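Local structure of fructosyl amine:oxygen oxidoreductase (4WCT) at residues A[36-41]-A[183-188]; A[40-45]-A[105-110]; A[380-385]-A[398-403]. The protein probably catalyses the FAD-dependent oxidative deglycation of fructosyl amines (Amadori products). All coordinates share one frame; numbering follows the deposited sequence.

Interaction 1 of 3, residues A[36-41]-A[183-188]; sequences WGCSTA and KAMISA. With FAD (flavin-adenine dinucleotide), chain C.
C38 on helix 35-46 meets M185 and A188 on helix 181-194. Its CB bond points at the other helix, and CB and SG have different partners. CB lies against the A188 methyl, with C38 CB 4.3 Å from A188 CB. SG reaches the M185 chain, and C38 SG is 4.2 Å from M185 CG. SG stands anti to the carbonyl carbon (chi1 -70°), which brings it to M185 CG. M185 touches with the first part of its chain, CG, and not with its sulfur. Its chain runs extended as far as SD and bends at the last torsion. The small residues let the helices come near, and the CA atoms of C38 and A188 are 5.9 Å apart. No hydrogen bond crosses, so apolar contact carries this pairing.

Helix 35-46 also meets the cofactor. The backbone N of W36 gives a nearly straight hydrogen bond to FAD O1P, 2.8 Å long with an angle of 166°. The W36 indole has one face against the phosphate, and FAD O2P sits 4.0 Å above the ring plane, toward the rim. W36 NE1 bonds to G389 O, which helps fix the rotation of the ring. One turn on, T40 N and T40 OG1 grip W36 O from opposite faces of its plane. A backbone amide at the start of a helix, on an FAD phosphate, with G37 in a GxGxxG pattern, is consistent with the Rossmann-type dinucleotide-binding motif of FAD-dependent oxidoreductases.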
loop_
_atom_site.group_PDB
_atom_site.type_symbol
_atom_site.label_atom_id
_atom_site.label_comp_id
_atom_site.label_asym_id
_atom_site.label_seq_id
_atom_site.Cartn_x
_atom_site.Cartn_y
_atom_site.Cartn_z
ATOM N N TRP A 36 6.974 -4.630 2.468
ATOM C CA TRP A 36 8.299 -4.052 2.556
ATOM C C TRP A 36 9.308 -4.915 3.309
ATOM O O TRP A 36 10.484 -4.987 2.918
ATOM C CB TRP A 36 8.250 -2.658 3.157
ATOM C CG TRP A 36 7.531 -1.613 2.327
ATOM C CD1 TRP A 36 6.874 -1.798 1.119
ATOM C CD2 TRP A 36 7.546 -0.203 2.558
ATOM N NE1 TRP A 36 6.450 -0.571 0.617
ATOM C CE2 TRP A 36 6.892 0.416 1.458
ATOM C CE3 TRP A 36 8.088 0.615 3.572
ATOM C CZ2 TRP A 36 6.719 1.793 1.377
ATOM C CZ3 TRP A 36 7.936 1.989 3.462
ATOM C CH2 TRP A 36 7.268 2.561 2.371
ATOM N N GLY A 37 8.801 -5.690 4.271
ATOM C CA GLY A 37 9.621 -6.607 5.040
ATOM C C GLY A 37 10.137 -7.753 4.218
ATOM O O GLY A 37 11.323 -8.081 4.298
ATOM N N CYS A 38 9.300 -8.322 3.355
ATOM C CA CYS A 38 9.763 -9.404 2.503
ATOM C C CYS A 38 10.711 -8.873 1.452
ATOM O O CYS A 38 11.687 -9.547 1.127
ATOM C CB CYS A 38 8.600 -10.176 1.873
ATOM S SG CYS A 38 7.642 -11.175 3.032
ATOM N N SER A 39 10.440 -7.681 0.913
ATOM C CA SER A 39 11.357 -7.091 -0.053
ATOM C C SER A 39 12.709 -6.863 0.602
ATOM O O SER A 39 13.757 -7.130 0.005
ATOM C CB SER A 39 10.810 -5.781 -0.622
ATOM O OG SER A 39 11.650 -5.221 -1.630
ATOM N N THR A 40 12.694 -6.291 1.808
ATOM C CA THR A 40 13.925 -6.022 2.547
ATOM C C THR A 40 14.701 -7.320 2.825
ATOM O O THR A 40 15.905 -7.398 2.546
ATOM C CB THR A 40 13.607 -5.302 3.859
ATOM O OG1 THR A 40 13.001 -4.033 3.585
ATOM C CG2 THR A 40 14.865 -5.102 4.681
ATOM N N ALA A 41 14.000 -8.379 3.205
ATOM C CA ALA A 41 14.665 -9.647 3.523
ATOM C C ALA A 41 15.370 -10.167 2.261
ATOM O O ALA A 41 16.519 -10.624 2.307
ATOM C CB ALA A 41 13.650 -10.654 4.012
ATOM N N LYS A 183 0.810 -12.825 -4.734
ATOM C CA LYS A 183 1.770 -13.792 -5.294
ATOM C C LYS A 183 3.192 -13.261 -5.366
ATOM O O LYS A 183 4.157 -14.024 -5.132
ATOM C CB LYS A 183 1.325 -14.283 -6.680
ATOM C CG LYS A 183 0.204 -15.291 -6.605
ATOM C CD LYS A 183 -0.220 -15.793 -7.975
ATOM C CE LYS A 183 -1.409 -16.708 -7.793
ATOM N NZ LYS A 183 -1.719 -17.390 -9.059
ATOM N N ALA A 184 3.342 -11.955 -5.587
ATOM C CA ALA A 184 4.670 -11.380 -5.651
ATOM C C ALA A 184 5.307 -11.348 -4.259
ATOM O O ALA A 184 6.476 -11.608 -4.093
ATOM C CB ALA A 184 4.614 -10.005 -6.254
ATOM N N MET A 185 4.507 -11.090 -3.239
ATOM C CA MET A 185 5.005 -11.100 -1.860
ATOM C C MET A 185 5.408 -12.523 -1.450
ATOM O O MET A 185 6.475 -12.731 -0.872
ATOM C CB MET A 185 3.941 -10.524 -0.906
ATOM C CG MET A 185 4.381 -10.547 0.530
ATOM S SD MET A 185 3.188 -9.612 1.558
ATOM C CE MET A 185 1.696 -10.459 1.194
ATOM N N ILE A 186 4.595 -13.504 -1.816
ATOM C CA ILE A 186 4.900 -14.917 -1.571
ATOM C C ILE A 186 6.181 -15.322 -2.311
ATOM O O ILE A 186 7.037 -16.041 -1.769
ATOM C CB ILE A 186 3.738 -15.815 -2.010
ATOM C CG1 ILE A 186 2.521 -15.601 -1.066
ATOM C CG2 ILE A 186 4.166 -17.275 -1.999
ATOM C CD1 ILE A 186 1.230 -16.271 -1.496
ATOM N N SER A 187 6.321 -14.846 -3.526
ATOM C CA SER A 187 7.524 -15.086 -4.327
ATOM C C SER A 187 8.761 -14.539 -3.633
ATOM O O SER A 187 9.787 -15.232 -3.535
ATOM C CB SER A 187 7.349 -14.507 -5.743
ATOM O OG SER A 187 8.492 -14.722 -6.561
ATOM N N ALA A 188 8.675 -13.316 -3.106
ATOM C CA ALA A 188 9.807 -12.712 -2.414
ATOM C C ALA A 188 10.176 -13.470 -1.139
ATOM O O ALA A 188 11.353 -13.731 -0.865
ATOM C CB ALA A 188 9.522 -11.256 -2.157
HETATM P PA FAD C . 2.033 -4.453 5.039
HETATM O O1A FAD C . 2.108 -5.004 3.644
HETATM O O2A FAD C . 0.709 -4.189 5.685
HETATM O O5B FAD C . 2.868 -5.433 5.940
HETATM C C5B FAD C . 2.985 -5.182 7.348
HETATM C C4B FAD C . 3.347 -6.499 8.026
HETATM O O4B FAD C . 3.694 -6.237 9.424
HETATM C C3B FAD C . 2.223 -7.531 8.031
HETATM O O3B FAD C . 2.631 -8.781 7.452
HETATM C C2B FAD C . 1.883 -7.691 9.515
HETATM O O2B FAD C . 1.370 -8.966 9.894
HETATM C C1B FAD C . 3.206 -7.315 10.185
HETATM N N9A FAD C . 3.011 -6.872 11.583
HETATM C C8A FAD C . 1.993 -6.151 12.086
HETATM N N7A FAD C . 2.134 -6.000 13.424
HETATM C C5A FAD C . 3.323 -6.574 13.741
HETATM C C6A FAD C . 4.043 -6.825 14.984
HETATM N N6A FAD C . 3.567 -6.368 16.155
HETATM N N1A FAD C . 5.177 -7.551 14.899
HETATM C C2A FAD C . 5.690 -8.002 13.747
HETATM N N3A FAD C . 5.055 -7.841 12.574
HETATM C C4A FAD C . 3.889 -7.150 12.540
HETATM N N1 FAD C . -0.381 0.653 -2.991
HETATM C C2 FAD C . -0.031 0.708 -4.324
HETATM O O2 FAD C . 1.160 0.860 -4.589
HETATM N N3 FAD C . -0.924 0.487 -5.291
HETATM C C4 FAD C . -2.240 0.344 -5.029
HETATM O O4 FAD C . -3.121 0.149 -5.912
HETATM C C4X FAD C . -2.686 0.304 -3.647
HETATM N N5 FAD C . -4.000 0.139 -3.340
HETATM C C5X FAD C . -4.333 -0.139 -2.042
HETATM C C6 FAD C . -5.621 -0.546 -1.706
HETATM C C7 FAD C . -5.968 -0.720 -0.380
HETATM C C7M FAD C . -7.328 -1.224 -0.053
HETATM C C8 FAD C . -4.948 -0.540 0.662
HETATM C C8M FAD C . -5.244 -0.757 2.100
HETATM C C9 FAD C . -3.649 -0.241 0.335
HETATM C C9A FAD C . -3.312 0.020 -0.977
HETATM N N10 FAD C . -2.013 0.418 -1.305
HETATM C C10 FAD C . -1.658 0.469 -2.654
HETATM C "C1'" FAD C . -0.952 0.677 -0.342
HETATM C "C2'" FAD C . -0.053 -0.527 -0.109
HETATM O "O2'" FAD C . -0.903 -1.646 0.101
HETATM C "C3'" FAD C . 0.815 -0.256 1.127
HETATM O "O3'" FAD C . 1.401 1.051 1.037
HETATM C "C4'" FAD C . 1.907 -1.316 1.297
HETATM O "O4'" FAD C . 1.351 -2.612 1.084
HETATM C "C5'" FAD C . 2.430 -1.222 2.725
HETATM O "O5'" FAD C . 3.483 -2.172 2.886
HETATM P P FAD C . 4.067 -2.459 4.356
HETATM O O1P FAD C . 5.124 -3.532 4.222
HETATM O O2P FAD C . 4.397 -1.118 4.965
HETATM O O3P FAD C . 2.803 -3.064 5.137
#

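Interaction 2 of 3, residues A[40-45]-A[105-110]; sequences TALHLA and DPVFQP
A turn of helix 35-46, at L42, faces the loop 105-110 at V107, and the backbones stay well apart, with 9.6 Å between the CA atoms of L42 and V107. Side chains bridge the distance. L42 reaches across with one methyl, CD2. CG stands anti to the backbone N (chi1 175°), which carries CD2 toward the loop. F108 comes from the opposite direction. L42 CD2 lies 3.7 Å from F108 CE2 and is almost as near CZ, so it meets the outer end of the ring at a slant. The same methyl rests on V107, with L42 CD2 4.1 Å from V107 CG1.

Within the loop, V107 and F108 pack on each other. V107 CG1 sits 3.6 Å above the plane of the F108 ring, over its centre, a CH-pi type of approach. D105 CB lies at the ring edge, in plane. This gives the phenyl group support on a face and on its rim.

D105 shapes the backbone here. Its OD1 accepts from V107 N at 3.0 Å, closing an Asx turn, and the N-H comes from above the carboxylate plane. Its carbonyl O accepts from both F108 N and Q109 N. These bonds fix the turn that carries V107 and F108. D105 OD2 also forms a salt bridge with R46, at the end of helix 35-46, so a charged tie runs beside the apolar contact.

Three helices meet at this contact. F108 also packs on A188 of helix 181-194 and on M393 and P394 of helix 393-404, while L42 and V107 both touch E191 of helix 181-194. T40 and L44, on the same helix as L42, pack on I235 of strand 233-236.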
loop_
_atom_site.group_PDB
_atom_site.type_symbol
_atom_site.label_atom_id
_atom_site.label_comp_id
_atom_site.label_asym_id
_atom_site.label_seq_id
_atom_site.Cartn_x
_atom_site.Cartn_y
_atom_site.Cartn_z
ATOM N N THR A 40 12.694 -6.291 1.808
ATOM C CA THR A 40 13.925 -6.022 2.547
ATOM C C THR A 40 14.701 -7.320 2.825
ATOM O O THR A 40 15.905 -7.398 2.546
ATOM C CB THR A 40 13.607 -5.302 3.859
ATOM O OG1 THR A 40 13.001 -4.033 3.585
ATOM C CG2 THR A 40 14.865 -5.102 4.681
ATOM N N ALA A 41 14.000 -8.379 3.205
ATOM C CA ALA A 41 14.665 -9.647 3.523
ATOM C C ALA A 41 15.370 -10.167 2.261
ATOM O O ALA A 41 16.519 -10.624 2.307
ATOM C CB ALA A 41 13.650 -10.654 4.012
ATOM N N LEU A 42 14.672 -10.113 1.146
ATOM C CA LEU A 42 15.242 -10.564 -0.123
ATOM C C LEU A 42 16.476 -9.774 -0.518
ATOM O O LEU A 42 17.513 -10.357 -0.861
ATOM C CB LEU A 42 14.197 -10.507 -1.228
ATOM C CG LEU A 42 14.692 -10.829 -2.642
ATOM C CD1 LEU A 42 15.048 -12.298 -2.720
ATOM C CD2 LEU A 42 13.525 -10.469 -3.552
ATOM N N HIS A 43 16.407 -8.453 -0.432
ATOM C CA HIS A 43 17.547 -7.617 -0.815
ATOM C C HIS A 43 18.739 -7.801 0.123
ATOM O O HIS A 43 19.871 -7.885 -0.351
ATOM C CB HIS A 43 17.148 -6.158 -0.864
ATOM C CG HIS A 43 16.441 -5.786 -2.115
ATOM N ND1 HIS A 43 17.088 -5.186 -3.173
ATOM C CD2 HIS A 43 15.133 -5.879 -2.468
ATOM C CE1 HIS A 43 16.224 -4.988 -4.151
ATOM N NE2 HIS A 43 15.034 -5.406 -3.755
ATOM N N LEU A 44 18.483 -7.992 1.417
ATOM C CA LEU A 44 19.594 -8.228 2.364
ATOM C C LEU A 44 20.254 -9.579 2.054
ATOM O O LEU A 44 21.485 -9.658 1.956
ATOM C CB LEU A 44 19.097 -8.227 3.801
ATOM C CG LEU A 44 18.688 -6.857 4.355
ATOM C CD1 LEU A 44 18.052 -7.000 5.720
ATOM C CD2 LEU A 44 19.871 -5.893 4.383
ATOM N N ALA A 45 19.448 -10.594 1.789
ATOM C CA ALA A 45 20.007 -11.894 1.372
ATOM C C ALA A 45 20.842 -11.805 0.106
ATOM O O ALA A 45 21.961 -12.363 0.026
ATOM C CB ALA A 45 18.923 -12.933 1.226
ATOM N N ASP A 105 13.154 -8.374 -12.849
ATOM C CA ASP A 105 13.617 -9.233 -11.741
ATOM C C ASP A 105 12.833 -10.537 -11.737
ATOM O O ASP A 105 11.596 -10.513 -11.619
ATOM C CB ASP A 105 13.406 -8.495 -10.409
ATOM C CG ASP A 105 13.968 -9.222 -9.203
ATOM O OD1 ASP A 105 13.993 -10.481 -9.156
ATOM O OD2 ASP A 105 14.307 -8.473 -8.225
ATOM N N PRO A 106 13.519 -11.699 -11.816
ATOM C CA PRO A 106 12.792 -12.963 -11.933
ATOM C C PRO A 106 11.792 -13.257 -10.790
ATOM O O PRO A 106 10.792 -13.933 -11.005
ATOM C CB PRO A 106 13.920 -14.013 -11.922
ATOM C CG PRO A 106 15.056 -13.278 -12.523
ATOM C CD PRO A 106 14.968 -11.884 -12.034
ATOM N N VAL A 107 12.021 -12.693 -9.619
ATOM C CA VAL A 107 11.142 -12.925 -8.501
ATOM C C VAL A 107 9.813 -12.179 -8.692
ATOM O O VAL A 107 8.766 -12.623 -8.209
ATOM C CB VAL A 107 11.833 -12.458 -7.208
ATOM C CG1 VAL A 107 10.848 -12.348 -6.063
ATOM C CG2 VAL A 107 12.966 -13.417 -6.862
ATOM N N PHE A 108 9.860 -11.038 -9.383
ATOM C CA PHE A 108 8.684 -10.147 -9.477
ATOM C C PHE A 108 8.023 -10.102 -10.858
ATOM O O PHE A 108 6.836 -9.845 -10.991
ATOM C CB PHE A 108 9.080 -8.748 -9.023
ATOM C CG PHE A 108 9.555 -8.710 -7.609
ATOM C CD1 PHE A 108 8.644 -8.752 -6.570
ATOM C CD2 PHE A 108 10.905 -8.697 -7.307
ATOM C CE1 PHE A 108 9.088 -8.755 -5.268
ATOM C CE2 PHE A 108 11.349 -8.758 -5.995
ATOM C CZ PHE A 108 10.426 -8.719 -4.976
ATOM N N GLN A 109 8.829 -10.280 -11.884
ATOM C CA GLN A 109 8.389 -10.110 -13.268
ATOM C C GLN A 109 7.166 -10.912 -13.708
ATOM O O GLN A 109 6.334 -10.377 -14.463
ATOM C CB GLN A 109 9.553 -10.457 -14.185
ATOM C CG GLN A 109 9.261 -10.285 -15.667
ATOM C CD GLN A 109 8.735 -11.525 -16.303
ATOM O OE1 GLN A 109 8.675 -12.589 -15.698
ATOM N NE2 GLN A 109 8.298 -11.390 -17.559
ATOM N N PRO A 110 6.948 -12.109 -13.148
ATOM C CA PRO A 110 5.761 -12.846 -13.569
ATOM C C PRO A 110 4.451 -12.218 -13.127
ATOM O O PRO A 110 3.380 -12.627 -13.606
ATOM C CB PRO A 110 5.934 -14.177 -12.865
ATOM C CG PRO A 110 7.429 -14.356 -12.866
ATOM C CD PRO A 110 7.921 -12.993 -12.478
#

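Interaction 3 of 3, residues A[380-385]-A[398-403]; sequences LVAVGG and GFIADA. With FAD (flavin-adenine dinucleotide), chain C.
Apolar side chains carry the contact between L380 and A382 on strand 379-383 and I400 and A403 on helix 393-404. L380 divides its two methyls between two helix residues one turn apart. CD1 reaches the A403 methyl, with L380 CD1 3.8 Å from A403 CB. CD2 goes to I400, with L380 CD2 3.7 Å from I400 CG2, and the two side chains cross obliquely. CG is anti to the backbone N (chi1 178°), and this places the fork over the helix. A382 meets the other branch of I400: A382 CB is 3.6 Å from I400 CD1 and about as far from CG1. I400 thus uses CG2 for L380 and its CG1-CD1 arm mainly for A382.

One contact involves the main chain. L380 CD2 also lies 3.5 Å from I400 O, a van der Waals approach of a methyl to a carbonyl oxygen.

The backbone sets the frame. Strand and helix run nearly antiparallel, at 159°, with their axes 9.4 Å apart. L380 and A382, two apart on the strand, both point toward the helix, while V381 between them points away. The strand is bonded to its sheet neighbours, through L380 and A382 to L236 and through V381 to D371.

The cofactor is met just beyond the strand, by G385. G385 CA lies 3.5 Å from FAD O3'.

No hydrogen bond crosses, and all four touching residues are buried. The helix is therefore held to the sheet by shape and apolar contact, while the strand's polar backbone groups bond within the sheet and the loop that follows brings G385 to the FAD.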
loop_
_atom_site.group_PDB
_atom_site.type_symbol
_atom_site.label_atom_id
_atom_site.label_comp_id
_atom_site.label_asym_id
_atom_site.label_seq_id
_atom_site.Cartn_x
_atom_site.Cartn_y
_atom_site.Cartn_z
ATOM N N LEU A 380 16.333 1.149 12.204
ATOM C CA LEU A 380 15.924 1.713 10.928
ATOM C C LEU A 380 14.414 1.538 10.791
ATOM O O LEU A 380 13.909 0.468 11.068
ATOM C CB LEU A 380 16.603 0.964 9.798
ATOM C CG LEU A 380 16.255 1.400 8.379
ATOM C CD1 LEU A 380 16.834 2.765 8.051
ATOM C CD2 LEU A 380 16.801 0.369 7.424
ATOM N N VAL A 381 13.715 2.629 10.570
ATOM C CA VAL A 381 12.265 2.565 10.293
ATOM C C VAL A 381 12.029 2.564 8.779
ATOM O O VAL A 381 12.690 3.266 8.036
ATOM C CB VAL A 381 11.479 3.707 10.998
ATOM C CG1 VAL A 381 11.681 3.662 12.505
ATOM C CG2 VAL A 381 11.833 5.088 10.454
ATOM N N ALA A 382 11.060 1.773 8.341
ATOM C CA ALA A 382 10.674 1.710 6.936
ATOM C C ALA A 382 9.161 1.525 6.883
ATOM O O ALA A 382 8.642 0.413 6.915
ATOM C CB ALA A 382 11.410 0.580 6.212
ATOM N N VAL A 383 8.494 2.671 6.941
ATOM C CA VAL A 383 7.064 2.766 7.183
ATOM C C VAL A 383 6.482 3.893 6.330
ATOM O O VAL A 383 7.191 4.565 5.555
ATOM C CB VAL A 383 6.769 3.004 8.678
ATOM C CG1 VAL A 383 7.244 1.827 9.531
ATOM C CG2 VAL A 383 7.381 4.294 9.164
ATOM N N GLY A 384 5.167 4.054 6.404
ATOM C CA GLY A 384 4.527 5.214 5.803
ATOM C C GLY A 384 4.248 4.998 4.317
ATOM O O GLY A 384 4.346 5.925 3.505
ATOM N N GLY A 385 3.813 3.795 3.967
ATOM C CA GLY A 385 3.401 3.510 2.583
ATOM C C GLY A 385 2.422 4.501 1.972
ATOM O O GLY A 385 2.456 4.745 0.776
ATOM N N GLY A 398 15.664 -2.590 -1.581
ATOM C CA GLY A 398 16.990 -2.050 -1.907
ATOM C C GLY A 398 17.204 -0.664 -1.333
ATOM O O GLY A 398 18.310 -0.322 -0.920
ATOM N N PHE A 399 16.199 0.197 -1.461
ATOM C CA PHE A 399 16.247 1.501 -0.804
ATOM C C PHE A 399 16.381 1.365 0.701
ATOM O O PHE A 399 17.195 2.078 1.334
ATOM C CB PHE A 399 15.015 2.335 -1.148
ATOM C CG PHE A 399 14.972 2.760 -2.557
ATOM C CD1 PHE A 399 15.771 3.807 -3.006
ATOM C CD2 PHE A 399 14.132 2.122 -3.456
ATOM C CE1 PHE A 399 15.738 4.204 -4.340
ATOM C CE2 PHE A 399 14.097 2.517 -4.781
ATOM C CZ PHE A 399 14.855 3.590 -5.215
ATOM N N ILE A 400 15.633 0.423 1.294
ATOM C CA ILE A 400 15.727 0.198 2.740
ATOM C C ILE A 400 17.131 -0.332 3.143
ATOM O O ILE A 400 17.742 0.172 4.103
ATOM C CB ILE A 400 14.621 -0.762 3.216
ATOM C CG1 ILE A 400 13.229 -0.098 3.073
ATOM C CG2 ILE A 400 14.860 -1.193 4.664
ATOM C CD1 ILE A 400 12.072 -1.057 3.021
ATOM N N ALA A 401 17.659 -1.294 2.395
ATOM C CA ALA A 401 19.033 -1.779 2.633
ATOM C C ALA A 401 20.075 -0.654 2.466
ATOM O O ALA A 401 21.064 -0.568 3.241
ATOM C CB ALA A 401 19.347 -2.955 1.737
ATOM N N ASP A 402 19.855 0.225 1.491
ATOM C CA ASP A 402 20.744 1.357 1.269
ATOM C C ASP A 402 20.734 2.294 2.481
ATOM O O ASP A 402 21.767 2.785 2.925
ATOM C CB ASP A 402 20.332 2.175 0.031
ATOM C CG ASP A 402 20.740 1.548 -1.300
ATOM O OD1 ASP A 402 21.485 0.518 -1.341
ATOM O OD2 ASP A 402 20.279 2.082 -2.334
ATOM N N ALA A 403 19.555 2.559 3.018
ATOM C CA ALA A 403 19.446 3.368 4.222
ATOM C C ALA A 403 20.139 2.694 5.429
ATOM O O ALA A 403 20.810 3.359 6.218
ATOM C CB ALA A 403 17.982 3.625 4.518
HETATM P PA FAD C . 2.033 -4.453 5.039
HETATM O O1A FAD C . 2.108 -5.004 3.644
HETATM O O2A FAD C . 0.709 -4.189 5.685
HETATM O O5B FAD C . 2.868 -5.433 5.940
HETATM C C5B FAD C . 2.985 -5.182 7.348
HETATM C C4B FAD C . 3.347 -6.499 8.026
HETATM O O4B FAD C . 3.694 -6.237 9.424
HETATM C C3B FAD C . 2.223 -7.531 8.031
HETATM O O3B FAD C . 2.631 -8.781 7.452
HETATM C C2B FAD C . 1.883 -7.691 9.515
HETATM O O2B FAD C . 1.370 -8.966 9.894
HETATM C C1B FAD C . 3.206 -7.315 10.185
HETATM N N9A FAD C . 3.011 -6.872 11.583
HETATM C C8A FAD C . 1.993 -6.151 12.086
HETATM N N7A FAD C . 2.134 -6.000 13.424
HETATM C C5A FAD C . 3.323 -6.574 13.741
HETATM C C6A FAD C . 4.043 -6.825 14.984
HETATM N N6A FAD C . 3.567 -6.368 16.155
HETATM N N1A FAD C . 5.177 -7.551 14.899
HETATM C C2A FAD C . 5.690 -8.002 13.747
HETATM N N3A FAD C . 5.055 -7.841 12.574
HETATM C C4A FAD C . 3.889 -7.150 12.540
HETATM N N1 FAD C . -0.381 0.653 -2.991
HETATM C C2 FAD C . -0.031 0.708 -4.324
HETATM O O2 FAD C . 1.160 0.860 -4.589
HETATM N N3 FAD C . -0.924 0.487 -5.291
HETATM C C4 FAD C . -2.240 0.344 -5.029
HETATM O O4 FAD C . -3.121 0.149 -5.912
HETATM C C4X FAD C . -2.686 0.304 -3.647
HETATM N N5 FAD C . -4.000 0.139 -3.340
HETATM C C5X FAD C . -4.333 -0.139 -2.042
HETATM C C6 FAD C . -5.621 -0.546 -1.706
HETATM C C7 FAD C . -5.968 -0.720 -0.380
HETATM C C7M FAD C . -7.328 -1.224 -0.053
HETATM C C8 FAD C . -4.948 -0.540 0.662
HETATM C C8M FAD C . -5.244 -0.757 2.100
HETATM C C9 FAD C . -3.649 -0.241 0.335
HETATM C C9A FAD C . -3.312 0.020 -0.977
HETATM N N10 FAD C . -2.013 0.418 -1.305
HETATM C C10 FAD C . -1.658 0.469 -2.654
HETATM C "C1'" FAD C . -0.952 0.677 -0.342
HETATM C "C2'" FAD C . -0.053 -0.527 -0.109
HETATM O "O2'" FAD C . -0.903 -1.646 0.101
HETATM C "C3'" FAD C . 0.815 -0.256 1.127
HETATM O "O3'" FAD C . 1.401 1.051 1.037
HETATM C "C4'" FAD C . 1.907 -1.316 1.297
HETATM O "O4'" FAD C . 1.351 -2.612 1.084
HETATM C "C5'" FAD C . 2.430 -1.222 2.725
HETATM O "O5'" FAD C . 3.483 -2.172 2.886
HETATM P P FAD C . 4.067 -2.459 4.356
HETATM O O1P FAD C . 5.124 -3.532 4.222
HETATM O O2P FAD C . 4.397 -1.118 4.965
HETATM O O3P FAD C . 2.803 -3.064 5.137
#

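From the N terminus, helix 35-46 opens interactions 1 and 2, which share T40 and A41. Interaction 2 closes first, when the chain returns at 105-110 after helix 86-102. Interaction 1 closes later, at helix 181-194, so the loop of interaction 2 lies within its longer one. They also touch: S187 OG probably hydrogen-bonds V107 O. Interaction 3 follows in series, crossing neither, and closes a short loop from strand 379-383 to helix 393-404. It meets the first helix where I400 CD1 packs on T40 OG1, and W36 lies against A382 and G385. Together they join helix 35-46, loop 105-110, two later helices and the six-stranded sheet that holds strand 379-383. Interactions 1 and 3 touch FAD.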